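Local coordinates for protein kinase domain-containing protein (Chaetomium thermophilum, PDB 6Z3U) that probably transfers phosphate from ATP to serine and threonine residues of proteins as the cyclin-dependent kinase subunit of the CDK-activating (CAK) complex, at residues A199-L204 against A287-R292; W210-F215 against V277-V282; N255-T258 against R262-E265; S293-G298 against M346-A351; V357-R362 against K370-R375. All blocks are in the same frame, centred on the assembly; numbering follows the deposited sequence.

Contact 1 (A199-L204 against A287-R292)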
# COMPACT_ATOMS: atom_id res chain seq x y z
N ALA B 199 7.79 8.87 -27.20
CA ALA B 199 6.63 8.03 -26.93
C ALA B 199 6.83 7.19 -25.68
O ALA B 199 5.93 7.08 -24.84
CB ALA B 199 6.34 7.13 -28.14
N TRP B 200 8.01 6.58 -25.53
CA TRP B 200 8.30 5.79 -24.34
C TRP B 200 8.31 6.67 -23.09
O TRP B 200 7.66 6.35 -22.09
CB TRP B 200 9.64 5.07 -24.50
CG TRP B 200 9.60 3.92 -25.46
CD1 TRP B 200 8.55 3.08 -25.69
CD2 TRP B 200 10.66 3.49 -26.33
NE1 TRP B 200 8.90 2.14 -26.64
CE2 TRP B 200 10.18 2.38 -27.05
CE3 TRP B 200 11.96 3.94 -26.56
CZ2 TRP B 200 10.97 1.71 -27.98
CZ3 TRP B 200 12.73 3.28 -27.50
CH2 TRP B 200 12.23 2.17 -28.19
N MET B 201 9.03 7.78 -23.15
CA MET B 201 9.12 8.66 -21.99
C MET B 201 7.74 9.16 -21.57
O MET B 201 7.48 9.34 -20.37
CB MET B 201 10.04 9.84 -22.30
CG MET B 201 11.52 9.47 -22.35
SD MET B 201 12.14 8.89 -20.76
CE MET B 201 11.83 10.32 -19.74
N GLY B 202 6.85 9.40 -22.53
CA GLY B 202 5.49 9.78 -22.19
C GLY B 202 4.79 8.71 -21.37
O GLY B 202 4.06 9.02 -20.42
N MET B 203 4.99 7.45 -21.73
CA MET B 203 4.41 6.35 -20.96
C MET B 203 5.00 6.29 -19.56
O MET B 203 4.27 6.24 -18.56
CB MET B 203 4.63 5.04 -21.71
CG MET B 203 3.88 4.97 -23.03
SD MET B 203 4.45 3.63 -24.09
CE MET B 203 3.36 3.83 -25.49
N LEU B 204 6.33 6.29 -19.47
CA LEU B 204 7.00 6.24 -18.17
C LEU B 204 6.57 7.41 -17.29
O LEU B 204 6.26 7.22 -16.10
CB LEU B 204 8.51 6.23 -18.36
CG LEU B 204 9.36 6.41 -17.10
CD1 LEU B 204 8.98 5.38 -16.06
CD2 LEU B 204 10.84 6.32 -17.43
N ALA B 287 18.17 9.75 -20.07
CA ALA B 287 19.53 9.89 -20.59
C ALA B 287 20.02 8.59 -21.20
O ALA B 287 20.68 8.60 -22.25
CB ALA B 287 20.47 10.35 -19.47
N GLU B 288 19.73 7.46 -20.56
CA GLU B 288 20.16 6.18 -21.09
C GLU B 288 19.53 5.88 -22.45
O GLU B 288 20.16 5.25 -23.30
CB GLU B 288 19.83 5.06 -20.11
CG GLU B 288 20.22 3.68 -20.60
CD GLU B 288 20.27 2.67 -19.48
OE1 GLU B 288 20.40 1.46 -19.76
OE2 GLU B 288 20.19 3.10 -18.30
N LEU B 289 18.28 6.32 -22.66
CA LEU B 289 17.64 6.11 -23.95
C LEU B 289 18.36 6.88 -25.05
O LEU B 289 18.50 6.39 -26.17
CB LEU B 289 16.17 6.53 -23.88
CG LEU B 289 15.23 5.48 -23.30
CD1 LEU B 289 13.93 6.12 -22.86
CD2 LEU B 289 14.97 4.38 -24.31
N ILE B 290 18.83 8.09 -24.74
CA ILE B 290 19.41 8.95 -25.77
C ILE B 290 20.76 8.42 -26.23
O ILE B 290 21.06 8.41 -27.43
CB ILE B 290 19.52 10.40 -25.25
CG1 ILE B 290 18.12 10.99 -25.04
CG2 ILE B 290 20.33 11.24 -26.22
CD1 ILE B 290 18.11 12.30 -24.28
N ILE B 291 21.60 7.98 -25.29
CA ILE B 291 22.92 7.47 -25.63
C ILE B 291 22.97 5.95 -25.70
O ILE B 291 24.04 5.38 -25.98
CB ILE B 291 23.99 7.99 -24.64
CG1 ILE B 291 23.71 7.49 -23.22
CG2 ILE B 291 24.02 9.50 -24.66
CD1 ILE B 291 24.90 7.63 -22.29
N ARG B 292 21.85 5.26 -25.44
CA ARG B 292 21.79 3.80 -25.51
C ARG B 292 22.88 3.15 -24.66
O ARG B 292 23.43 2.10 -25.01
CB ARG B 292 21.86 3.30 -26.95
CG ARG B 292 20.53 3.38 -27.68
CD ARG B 292 20.56 2.68 -29.03
NE ARG B 292 20.03 1.32 -28.97
CZ ARG B 292 19.54 0.66 -30.01
NH1 ARG B 292 19.08 -0.57 -29.86
NH2 ARG B 292 19.49 1.23 -31.21
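L289 points its forked end at the opposite helix and gives one methyl to each of two side chains there, CD2 to W200 and CD1 to M201. With CG anti to the carbonyl carbon (chi1 -82°), the fork is carried forward across the gap. The W200 ring meets it near the CE3 corner, 3.8 Å from L289 CD2, and the methyl arrives at a slant, neither squarely over the ring nor in its plane. M201 behaves differently. Its chain bends at chi2 (-63°) and again at chi3, and it runs alongside L289 in the opposite direction. M201 SD lies 3.9 Å from L289 CD1, so a soft sulfur meets a methyl group. The two helices, 194-213 and 276-291, are helices E and F of the kinase C-lobe, the hydrophobic centre of that lobe. The contact has no polar bond of its own, which suits three buried apolar side chains. The backbones stay well apart, M201 CA being 9.1 Å from L289 CA, a gap that long side chains must fill. A serine in place of L289 would probably leave W200 CE3 and M201 SD without their methyl partners and open a gap between the helices. W200 is also met edge-to-face by Y192, while M201 continues along helix 276-291 to V282 and F286.

Contact 2 (W210-F215 against V277-V282)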
# COMPACT_ATOMS: atom_id res chain seq x y z
N TRP B 210 1.21 8.71 -12.06
CA TRP B 210 0.10 8.00 -11.43
C TRP B 210 0.51 7.43 -10.08
O TRP B 210 -0.29 7.43 -9.14
CB TRP B 210 -0.40 6.90 -12.36
CG TRP B 210 -1.57 6.16 -11.82
CD1 TRP B 210 -1.62 4.82 -11.54
CD2 TRP B 210 -2.85 6.70 -11.47
NE1 TRP B 210 -2.86 4.50 -11.05
CE2 TRP B 210 -3.63 5.63 -11.00
CE3 TRP B 210 -3.40 7.98 -11.52
CZ2 TRP B 210 -4.95 5.80 -10.58
CZ3 TRP B 210 -4.71 8.15 -11.10
CH2 TRP B 210 -5.47 7.07 -10.63
N CYS B 211 1.74 6.94 -9.97
CA CYS B 211 2.23 6.46 -8.68
C CYS B 211 2.17 7.58 -7.64
O CYS B 211 1.62 7.40 -6.55
CB CYS B 211 3.66 5.94 -8.82
SG CYS B 211 3.80 4.38 -9.71
N HIS B 212 2.74 8.74 -7.98
CA HIS B 212 2.77 9.84 -7.02
C HIS B 212 1.38 10.42 -6.80
O HIS B 212 1.07 10.88 -5.70
CB HIS B 212 3.74 10.91 -7.51
CG HIS B 212 5.15 10.44 -7.61
ND1 HIS B 212 6.18 11.24 -8.05
CD2 HIS B 212 5.71 9.24 -7.32
CE1 HIS B 212 7.31 10.56 -8.03
NE2 HIS B 212 7.06 9.34 -7.59
N GLU B 213 0.53 10.40 -7.83
CA GLU B 213 -0.85 10.84 -7.66
C GLU B 213 -1.55 10.02 -6.58
O GLU B 213 -2.48 10.52 -5.92
CB GLU B 213 -1.61 10.74 -8.98
CG GLU B 213 -2.71 11.78 -9.17
CD GLU B 213 -2.17 13.21 -9.23
OE1 GLU B 213 -2.94 14.15 -8.94
OE2 GLU B 213 -0.99 13.39 -9.58
N ASN B 214 -1.13 8.77 -6.39
CA ASN B 214 -1.67 7.89 -5.37
C ASN B 214 -0.73 7.73 -4.18
O ASN B 214 -0.84 6.76 -3.43
CB ASN B 214 -2.00 6.52 -5.97
CG ASN B 214 -3.12 6.58 -6.97
OD1 ASN B 214 -4.29 6.36 -6.64
ND2 ASN B 214 -2.78 6.91 -8.21
N PHE B 215 0.21 8.66 -4.02
CA PHE B 215 1.09 8.71 -2.85
C PHE B 215 1.86 7.40 -2.67
O PHE B 215 1.89 6.80 -1.60
CB PHE B 215 0.28 9.04 -1.59
CG PHE B 215 -0.71 10.14 -1.78
CD1 PHE B 215 -0.29 11.44 -2.03
CD2 PHE B 215 -2.07 9.89 -1.71
CE1 PHE B 215 -1.20 12.45 -2.21
CE2 PHE B 215 -2.99 10.90 -1.89
CZ PHE B 215 -2.55 12.18 -2.14
N VAL B 277 12.93 11.60 -5.69
CA VAL B 277 13.87 10.49 -5.83
C VAL B 277 13.53 9.66 -7.06
O VAL B 277 14.43 9.14 -7.73
CB VAL B 277 13.87 9.63 -4.55
CG1 VAL B 277 14.40 10.43 -3.38
CG2 VAL B 277 12.48 9.07 -4.26
N ASP B 278 12.24 9.51 -7.37
CA ASP B 278 11.85 8.76 -8.56
C ASP B 278 12.10 9.54 -9.84
O ASP B 278 12.47 8.96 -10.86
CB ASP B 278 10.38 8.35 -8.47
CG ASP B 278 10.16 7.11 -7.62
OD1 ASP B 278 11.09 6.29 -7.51
OD2 ASP B 278 9.05 6.96 -7.07
N ILE B 279 11.88 10.86 -9.81
CA ILE B 279 12.10 11.68 -11.00
C ILE B 279 13.55 11.57 -11.46
O ILE B 279 13.83 11.52 -12.66
CB ILE B 279 11.68 13.13 -10.73
CG1 ILE B 279 10.21 13.35 -11.07
CG2 ILE B 279 12.54 14.10 -11.51
CD1 ILE B 279 9.26 12.43 -10.35
N TRP B 280 14.49 11.52 -10.51
CA TRP B 280 15.89 11.38 -10.87
C TRP B 280 16.13 10.10 -11.66
O TRP B 280 16.82 10.11 -12.68
CB TRP B 280 16.76 11.39 -9.61
CG TRP B 280 18.22 11.17 -9.89
CD1 TRP B 280 18.84 9.98 -10.11
CD2 TRP B 280 19.24 12.17 -9.96
NE1 TRP B 280 20.19 10.18 -10.32
CE2 TRP B 280 20.45 11.52 -10.23
CE3 TRP B 280 19.24 13.56 -9.82
CZ2 TRP B 280 21.66 12.20 -10.37
CZ3 TRP B 280 20.43 14.24 -9.96
CH2 TRP B 280 21.63 13.56 -10.23
N SER B 281 15.57 8.99 -11.19
CA SER B 281 15.72 7.73 -11.92
C SER B 281 15.15 7.85 -13.33
O SER B 281 15.73 7.33 -14.29
CB SER B 281 15.03 6.61 -11.16
OG SER B 281 15.66 6.39 -9.91
N VAL B 282 14.02 8.54 -13.48
CA VAL B 282 13.48 8.79 -14.81
C VAL B 282 14.48 9.56 -15.65
O VAL B 282 14.71 9.25 -16.82
CB VAL B 282 12.13 9.53 -14.71
CG1 VAL B 282 11.72 10.06 -16.07
CG2 VAL B 282 11.07 8.60 -14.15
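A buried carboxylate, D278, receives an almost perfectly straight hydrogen bond from a histidine on the neighbouring helix. H212 NE2 donates to D278 OD2 over 3.1 Å with an N-H...O angle of 174°. The acceptor lies in the plane of the imidazole, and ring and carboxylate are within 16° of coplanar. The oxygen is met at its anti lone pair, on the side away from OD1. H212 can reach across because its CG stands beside the backbone N (chi1 -62°), which sends the ring straight toward the other helix. Histidine suits the place, since its rim serves two partners: beside the donor nitrogen, the CE1 carbon rests against I279 CD1 at 3.6 Å, near the ring plane. D278 has further work, for OD2 also accepts from H218 N and OD1 from R219 N. This is the familiar helix F aspartate of protein kinases, which holds the backbone of the HRD motif, and D278 lies about 7 Å, side chain to side chain, from the predicted proton acceptor D220. So many donors would probably stabilise its negative charge. Just beyond H212 the helix ends in a Schellman motif with F215 at positive phi, and N214 ND2 turns back to W210 O at 2.7 Å. Helix 194-213 thus stops beside strand 216-217, which pairs with strand 243-244, while helix 374-378 covers I279 through A374 and M377, and M9 of the RING-type subunit packs on W210.

Contact 3 (N255-T258 against R262-E265)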
# COMPACT_ATOMS: atom_id res chain seq x y z
N ASN B 255 18.66 2.97 1.28
CA ASN B 255 19.14 1.90 0.41
C ASN B 255 17.99 1.41 -0.48
O ASN B 255 17.43 0.33 -0.30
CB ASN B 255 19.72 0.76 1.25
CG ASN B 255 20.40 -0.30 0.42
OD1 ASN B 255 20.84 -0.04 -0.71
ND2 ASN B 255 20.50 -1.51 0.96
N VAL B 256 17.65 2.25 -1.45
CA VAL B 256 16.65 1.92 -2.47
C VAL B 256 17.14 2.46 -3.81
O VAL B 256 18.05 3.29 -3.88
CB VAL B 256 15.26 2.48 -2.13
CG1 VAL B 256 14.58 1.62 -1.08
CG2 VAL B 256 15.36 3.92 -1.66
N ILE B 257 16.51 1.98 -4.88
CA ILE B 257 16.86 2.37 -6.24
C ILE B 257 18.23 1.80 -6.59
O ILE B 257 19.20 1.98 -5.85
CB ILE B 257 16.86 3.90 -6.43
CG1 ILE B 257 15.58 4.52 -5.86
CG2 ILE B 257 16.98 4.25 -7.90
CD1 ILE B 257 15.55 6.04 -5.95
N THR B 258 18.32 1.14 -7.74
CA THR B 258 19.60 0.64 -8.21
C THR B 258 20.61 1.78 -8.28
O THR B 258 20.26 2.92 -8.60
CB THR B 258 19.44 -0.02 -9.58
OG1 THR B 258 18.45 -1.05 -9.50
CG2 THR B 258 20.76 -0.62 -10.04
N ARG B 262 20.26 5.94 -8.64
CA ARG B 262 20.00 6.46 -7.30
C ARG B 262 20.27 7.96 -7.27
O ARG B 262 21.32 8.41 -7.74
CB ARG B 262 20.90 5.78 -6.27
CG ARG B 262 20.38 5.84 -4.84
CD ARG B 262 21.44 5.38 -3.84
NE ARG B 262 22.09 4.13 -4.19
CZ ARG B 262 21.57 2.92 -4.02
NH1 ARG B 262 20.36 2.78 -3.49
NH2 ARG B 262 22.26 1.85 -4.38
N PRO B 263 19.36 8.77 -6.72
CA PRO B 263 19.60 10.21 -6.67
C PRO B 263 20.65 10.55 -5.64
O PRO B 263 20.96 9.74 -4.76
CB PRO B 263 18.23 10.78 -6.28
CG PRO B 263 17.57 9.69 -5.52
CD PRO B 263 18.05 8.40 -6.14
N PRO B 264 21.23 11.76 -5.71
CA PRO B 264 22.29 12.10 -4.74
C PRO B 264 21.82 12.13 -3.30
O PRO B 264 22.57 11.75 -2.40
CB PRO B 264 22.77 13.48 -5.23
CG PRO B 264 21.65 14.01 -6.07
CD PRO B 264 21.02 12.82 -6.71
N GLU B 265 20.59 12.60 -3.05
CA GLU B 265 20.12 12.68 -1.67
C GLU B 265 20.05 11.30 -1.02
O GLU B 265 20.29 11.17 0.18
CB GLU B 265 18.76 13.39 -1.61
CG GLU B 265 17.61 12.67 -2.30
CD GLU B 265 17.34 13.19 -3.71
OE1 GLU B 265 18.29 13.65 -4.37
OE2 GLU B 265 16.17 13.14 -4.14
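I257 and P263 form the tightly packed part of this turn, their side chains crossing at about a right angle. I257 CD1 sits 3.4 Å from P263 CD, and I257 CG2 lies 3.8 Å from R262 CA. CG1 stands anti to the carbonyl carbon (chi1 -48°), which aims the longer arm at the proline ring. Beta-branched isoleucine fills the corner on both branches, and an alanine at I257 would probably leave a gap beside the P263 ring. S281 and L266 back this buried side. The outer side is looser: N255 is exposed, and its OD1 comes no nearer than 4.0 Å to R262 NH1. T258 turns away from R262, and its OG1 bonds to D220, the predicted proton acceptor. Between them R262 bends at chi3 (-48°) and brings its guanidinium beneath the main chain. I257 O lies over one face, 3.1 Å from R262 CZ, where the guanidinium N-H groups are badly angled for a hydrogen bond. I257 has positive phi, as the equivalent residue does in the P+1 loop of other CDKs. The charge of R262, for which E301 is a long, weak ion-pair partner, would probably steady that turn, consistent with the CDK preference for proline after the phosphorylated residue.

Contact 4 (S293-G298 against M346-A351)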
# COMPACT_ATOMS: atom_id res chain seq x y z
N SER B 293 23.20 3.77 -23.53
CA SER B 293 24.07 3.19 -22.53
C SER B 293 23.84 3.91 -21.22
O SER B 293 23.39 5.06 -21.21
CB SER B 293 25.55 3.29 -22.95
OG SER B 293 26.07 4.56 -22.63
N PRO B 294 24.12 3.27 -20.08
CA PRO B 294 23.89 3.93 -18.79
C PRO B 294 24.69 5.23 -18.70
O PRO B 294 25.86 5.29 -19.07
CB PRO B 294 24.37 2.90 -17.77
CG PRO B 294 24.36 1.59 -18.49
CD PRO B 294 24.68 1.91 -19.92
N PHE B 295 24.02 6.28 -18.21
CA PHE B 295 24.67 7.58 -18.11
C PHE B 295 25.81 7.54 -17.09
O PHE B 295 26.96 7.86 -17.42
CB PHE B 295 23.64 8.65 -17.73
CG PHE B 295 24.19 10.05 -17.73
CD1 PHE B 295 25.32 10.38 -18.45
CD2 PHE B 295 23.57 11.04 -16.98
CE1 PHE B 295 25.82 11.67 -18.44
CE2 PHE B 295 24.06 12.33 -16.97
CZ PHE B 295 25.19 12.65 -17.70
N LEU B 296 25.50 7.16 -15.85
CA LEU B 296 26.46 7.10 -14.75
C LEU B 296 26.45 5.69 -14.18
O LEU B 296 25.74 5.41 -13.20
CB LEU B 296 26.12 8.12 -13.66
CG LEU B 296 25.82 9.54 -14.13
CD1 LEU B 296 25.33 10.39 -12.97
CD2 LEU B 296 27.06 10.16 -14.76
N PRO B 297 27.21 4.77 -14.77
CA PRO B 297 27.25 3.39 -14.25
C PRO B 297 28.38 3.18 -13.24
O PRO B 297 29.40 2.54 -13.50
CB PRO B 297 27.44 2.56 -15.53
CG PRO B 297 28.07 3.51 -16.53
CD PRO B 297 28.05 4.91 -15.96
N GLY B 298 28.19 3.75 -12.05
CA GLY B 298 29.17 3.58 -10.99
C GLY B 298 29.10 2.18 -10.40
O GLY B 298 28.02 1.59 -10.27
N MET B 346 23.51 19.73 -24.35
CA MET B 346 23.09 19.67 -25.75
C MET B 346 24.04 18.82 -26.58
O MET B 346 23.61 18.11 -27.49
CB MET B 346 23.00 21.08 -26.32
CG MET B 346 21.94 21.25 -27.39
SD MET B 346 20.26 21.13 -26.75
CE MET B 346 20.19 22.55 -25.66
N ALA B 347 25.34 18.87 -26.27
CA ALA B 347 26.33 18.20 -27.11
C ALA B 347 26.13 16.69 -27.12
O ALA B 347 26.22 16.06 -28.18
CB ALA B 347 27.74 18.55 -26.62
N ARG B 348 25.88 16.10 -25.95
CA ARG B 348 25.75 14.65 -25.85
C ARG B 348 24.31 14.18 -26.01
O ARG B 348 24.07 13.14 -26.63
CB ARG B 348 26.31 14.18 -24.50
CG ARG B 348 26.55 12.68 -24.40
CD ARG B 348 27.13 12.31 -23.04
NE ARG B 348 27.45 10.89 -22.94
CZ ARG B 348 27.93 10.31 -21.85
NH1 ARG B 348 28.19 9.01 -21.85
NH2 ARG B 348 28.16 11.02 -20.75
N PHE B 349 23.35 14.93 -25.49
CA PHE B 349 21.95 14.52 -25.49
C PHE B 349 21.11 15.32 -26.47
O PHE B 349 19.88 15.30 -26.40
CB PHE B 349 21.37 14.64 -24.08
CG PHE B 349 22.12 13.84 -23.04
CD1 PHE B 349 21.97 12.47 -22.95
CD2 PHE B 349 22.98 14.47 -22.15
CE1 PHE B 349 22.66 11.74 -22.00
CE2 PHE B 349 23.67 13.75 -21.20
CZ PHE B 349 23.51 12.38 -21.12
N GLY B 350 21.75 16.02 -27.41
CA GLY B 350 21.03 16.87 -28.34
C GLY B 350 20.09 16.14 -29.27
O GLY B 350 19.34 16.79 -30.01
N ALA B 351 20.09 14.80 -29.26
CA ALA B 351 19.22 14.05 -30.16
C ALA B 351 17.75 14.41 -29.96
O ALA B 351 16.97 14.36 -30.92
CB ALA B 351 19.43 12.55 -29.96
O HOH W 1 28.68 8.72 -18.91
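F295 and F349 make a T-shaped aromatic pair, with the edge of F349 directed at the face of F295. The planes stand at 87° and the centroids are 5.1 Å apart. F349 CZ does the touching, 3.6 Å from F295 CE1 and off-centre, toward the rim of that ring. Phenylalanine is apt at both positions because the weakly positive C-H edge of one ring meets the electron-rich face of the other. F295 gets there with CG anti to the backbone N (chi1 -175°), and L296 CD2 lies over the opposite face of its ring, so the ring is held from both faces. M284 also packs against F295, and I291 against R348. The contact joins the loop that leaves helix F (276-291) to helix 342-349, which lies between helices G and H, where CMGC kinases carry their insert. The same loop makes an inverse gamma turn centred on P297.

R348, an exposed residue extended from CG to NE, adds a van der Waals contact: its NH2 comes up at the edge of F295, 3.4 Å from CE1 and near the ring plane, an approach to the rim and not a cation-pi stack. The polar part is a hydrogen bond from the same nitrogen to a water at 3.0 Å from R348 NH2. That water also lies by F295 O, although the separation is too short to trust.

Contact 5 (V357-R362 against K370-R375)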
# COMPACT_ATOMS: atom_id res chain seq x y z
N VAL B 357 16.30 18.35 -24.07
CA VAL B 357 17.38 18.50 -23.11
C VAL B 357 16.96 19.42 -21.97
O VAL B 357 17.48 19.32 -20.85
CB VAL B 357 18.65 19.01 -23.82
CG1 VAL B 357 19.70 19.44 -22.81
CG2 VAL B 357 19.20 17.92 -24.74
N ASP B 358 16.01 20.33 -22.22
CA ASP B 358 15.46 21.13 -21.14
C ASP B 358 14.81 20.23 -20.10
O ASP B 358 15.04 20.38 -18.89
CB ASP B 358 14.46 22.14 -21.70
CG ASP B 358 13.91 23.07 -20.64
OD1 ASP B 358 14.67 23.92 -20.13
OD2 ASP B 358 12.71 22.97 -20.31
N LEU B 359 13.99 19.28 -20.55
CA LEU B 359 13.34 18.35 -19.63
C LEU B 359 14.38 17.49 -18.91
O LEU B 359 14.32 17.31 -17.69
CB LEU B 359 12.35 17.48 -20.39
CG LEU B 359 11.54 16.46 -19.58
CD1 LEU B 359 10.71 17.18 -18.55
CD2 LEU B 359 10.67 15.61 -20.49
N LEU B 360 15.33 16.93 -19.66
CA LEU B 360 16.37 16.10 -19.06
C LEU B 360 17.08 16.85 -17.94
O LEU B 360 17.28 16.31 -16.84
CB LEU B 360 17.37 15.65 -20.12
CG LEU B 360 18.12 14.33 -19.95
CD1 LEU B 360 19.54 14.46 -20.50
CD2 LEU B 360 18.15 13.83 -18.51
N TRP B 361 17.45 18.10 -18.20
CA TRP B 361 18.20 18.88 -17.21
C TRP B 361 17.38 19.16 -15.96
O TRP B 361 17.93 19.20 -14.86
CB TRP B 361 18.66 20.18 -17.86
CG TRP B 361 19.36 21.12 -16.93
CD1 TRP B 361 20.66 21.05 -16.52
CD2 TRP B 361 18.80 22.27 -16.31
NE1 TRP B 361 20.94 22.10 -15.68
CE2 TRP B 361 19.82 22.86 -15.53
CE3 TRP B 361 17.54 22.87 -16.33
CZ2 TRP B 361 19.61 24.01 -14.78
CZ3 TRP B 361 17.33 24.01 -15.58
CH2 TRP B 361 18.36 24.57 -14.82
N ARG B 362 16.07 19.35 -16.11
CA ARG B 362 15.24 19.61 -14.94
C ARG B 362 15.08 18.37 -14.07
O ARG B 362 14.91 18.48 -12.85
CB ARG B 362 13.87 20.15 -15.35
CG ARG B 362 13.92 21.50 -16.04
CD ARG B 362 12.55 22.16 -16.09
NE ARG B 362 12.50 23.26 -17.05
CZ ARG B 362 12.94 24.49 -16.80
NH1 ARG B 362 13.48 24.79 -15.62
NH2 ARG B 362 12.85 25.43 -17.73
N LYS B 370 14.39 21.62 -6.06
CA LYS B 370 14.29 22.28 -7.35
C LYS B 370 14.20 21.30 -8.51
O LYS B 370 14.20 21.72 -9.67
CB LYS B 370 15.49 23.22 -7.57
CG LYS B 370 16.86 22.53 -7.60
CD LYS B 370 18.00 23.53 -7.43
CE LYS B 370 19.38 22.86 -7.52
NZ LYS B 370 19.79 22.53 -8.93
N ARG B 371 14.11 20.00 -8.22
CA ARG B 371 13.90 19.00 -9.26
C ARG B 371 12.44 19.03 -9.72
O ARG B 371 11.53 19.19 -8.90
CB ARG B 371 14.25 17.62 -8.73
CG ARG B 371 14.82 16.66 -9.76
CD ARG B 371 15.33 15.39 -9.08
NE ARG B 371 16.49 15.66 -8.23
CZ ARG B 371 16.90 14.88 -7.24
NH1 ARG B 371 16.24 13.77 -6.93
NH2 ARG B 371 17.97 15.22 -6.53
N ILE B 372 12.23 18.87 -11.02
CA ILE B 372 10.88 18.92 -11.55
C ILE B 372 10.07 17.75 -11.00
O ILE B 372 10.61 16.69 -10.65
CB ILE B 372 10.90 18.90 -13.09
CG1 ILE B 372 9.49 19.08 -13.65
CG2 ILE B 372 11.52 17.61 -13.61
CD1 ILE B 372 9.45 19.24 -15.15
N THR B 373 8.76 17.95 -10.88
CA THR B 373 7.84 16.92 -10.42
C THR B 373 7.24 16.18 -11.61
O THR B 373 7.35 16.60 -12.76
CB THR B 373 6.74 17.53 -9.56
OG1 THR B 373 5.87 18.33 -10.39
CG2 THR B 373 7.33 18.40 -8.46
N ALA B 374 6.59 15.05 -11.31
CA ALA B 374 5.99 14.26 -12.39
C ALA B 374 4.86 15.02 -13.07
O ALA B 374 4.75 14.98 -14.30
CB ALA B 374 5.50 12.93 -11.84
N ARG B 375 4.02 15.71 -12.30
CA ARG B 375 2.96 16.50 -12.92
C ARG B 375 3.54 17.62 -13.78
O ARG B 375 3.13 17.81 -14.93
CB ARG B 375 2.04 17.08 -11.84
CG ARG B 375 1.24 18.30 -12.31
CD ARG B 375 0.16 18.71 -11.31
NE ARG B 375 -1.05 17.88 -11.44
CZ ARG B 375 -1.45 16.97 -10.55
NH1 ARG B 375 -0.76 16.74 -9.44
NH2 ARG B 375 -2.56 16.29 -10.78
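R362 O, the carbonyl near the end of helix 353-363, takes a straight hydrogen bond from I372 N, 3.3 Å long with an N-H...O angle of 173°. The donor approaches from above the carbonyl plane. Two carbons rest against the same oxygen: R371 CG at 3.6 Å and the CG2 methyl of I372. Near its end a helix has carbonyls without a following turn to bond them, and here the returning chain supplies the N-H. I372 then packs its side chain along the helix. Its CB and CG2 lie against R362 CB, while CG1, anti to the backbone N (chi1 -175°), carries CD1 out toward L359. L359 CD1 is 4.2 Å from I372 CD1, where the two side chains cross at about a right angle. Isoleucine suits the position because its two branches serve two neighbours on the helix. The polar end of R362 leads off elsewhere: NE forms a salt bridge with D358 OD2 at 3.3 Å, tilted out of the guanidinium plane, and D358 is also held by K342 and H380. R371 is buried, and its guanidinium is satisfied elsewhere: NE by Q365 O, NH1 by A276 O, and NH2 by L366 O and by E265 in a salt bridge. Next along the chain T373 stands at the N-cap of helix 374-378, and its own N is bonded by E376. The salt bridge between R371 and E265, the last residue of the APE-type motif (PPE here), is a hallmark of the eukaryotic protein kinase C-lobe.

Overall arrangement
Contacts 1 and 2 join the same two helices, 194-213 and 276-291, at points whose centres are 16 Å apart; both are buried, yet the first is purely apolar and the second, nearer the active site, is built round a carboxylate. Contact 3 lies against the early turns of helix 276-291, where W280 and S281 meet P263 and I257, and it reaches from core to solvent. Contacts 4 and 5 lie farther from the chain centre and meet through F349, V357 and L360: the former mixes aromatic packing with an exposed arginine, the latter backbone bonding with aliphatic packing. Salt bridges tie contact 5 to contact 3 and, through E213 and R375, to contact 2.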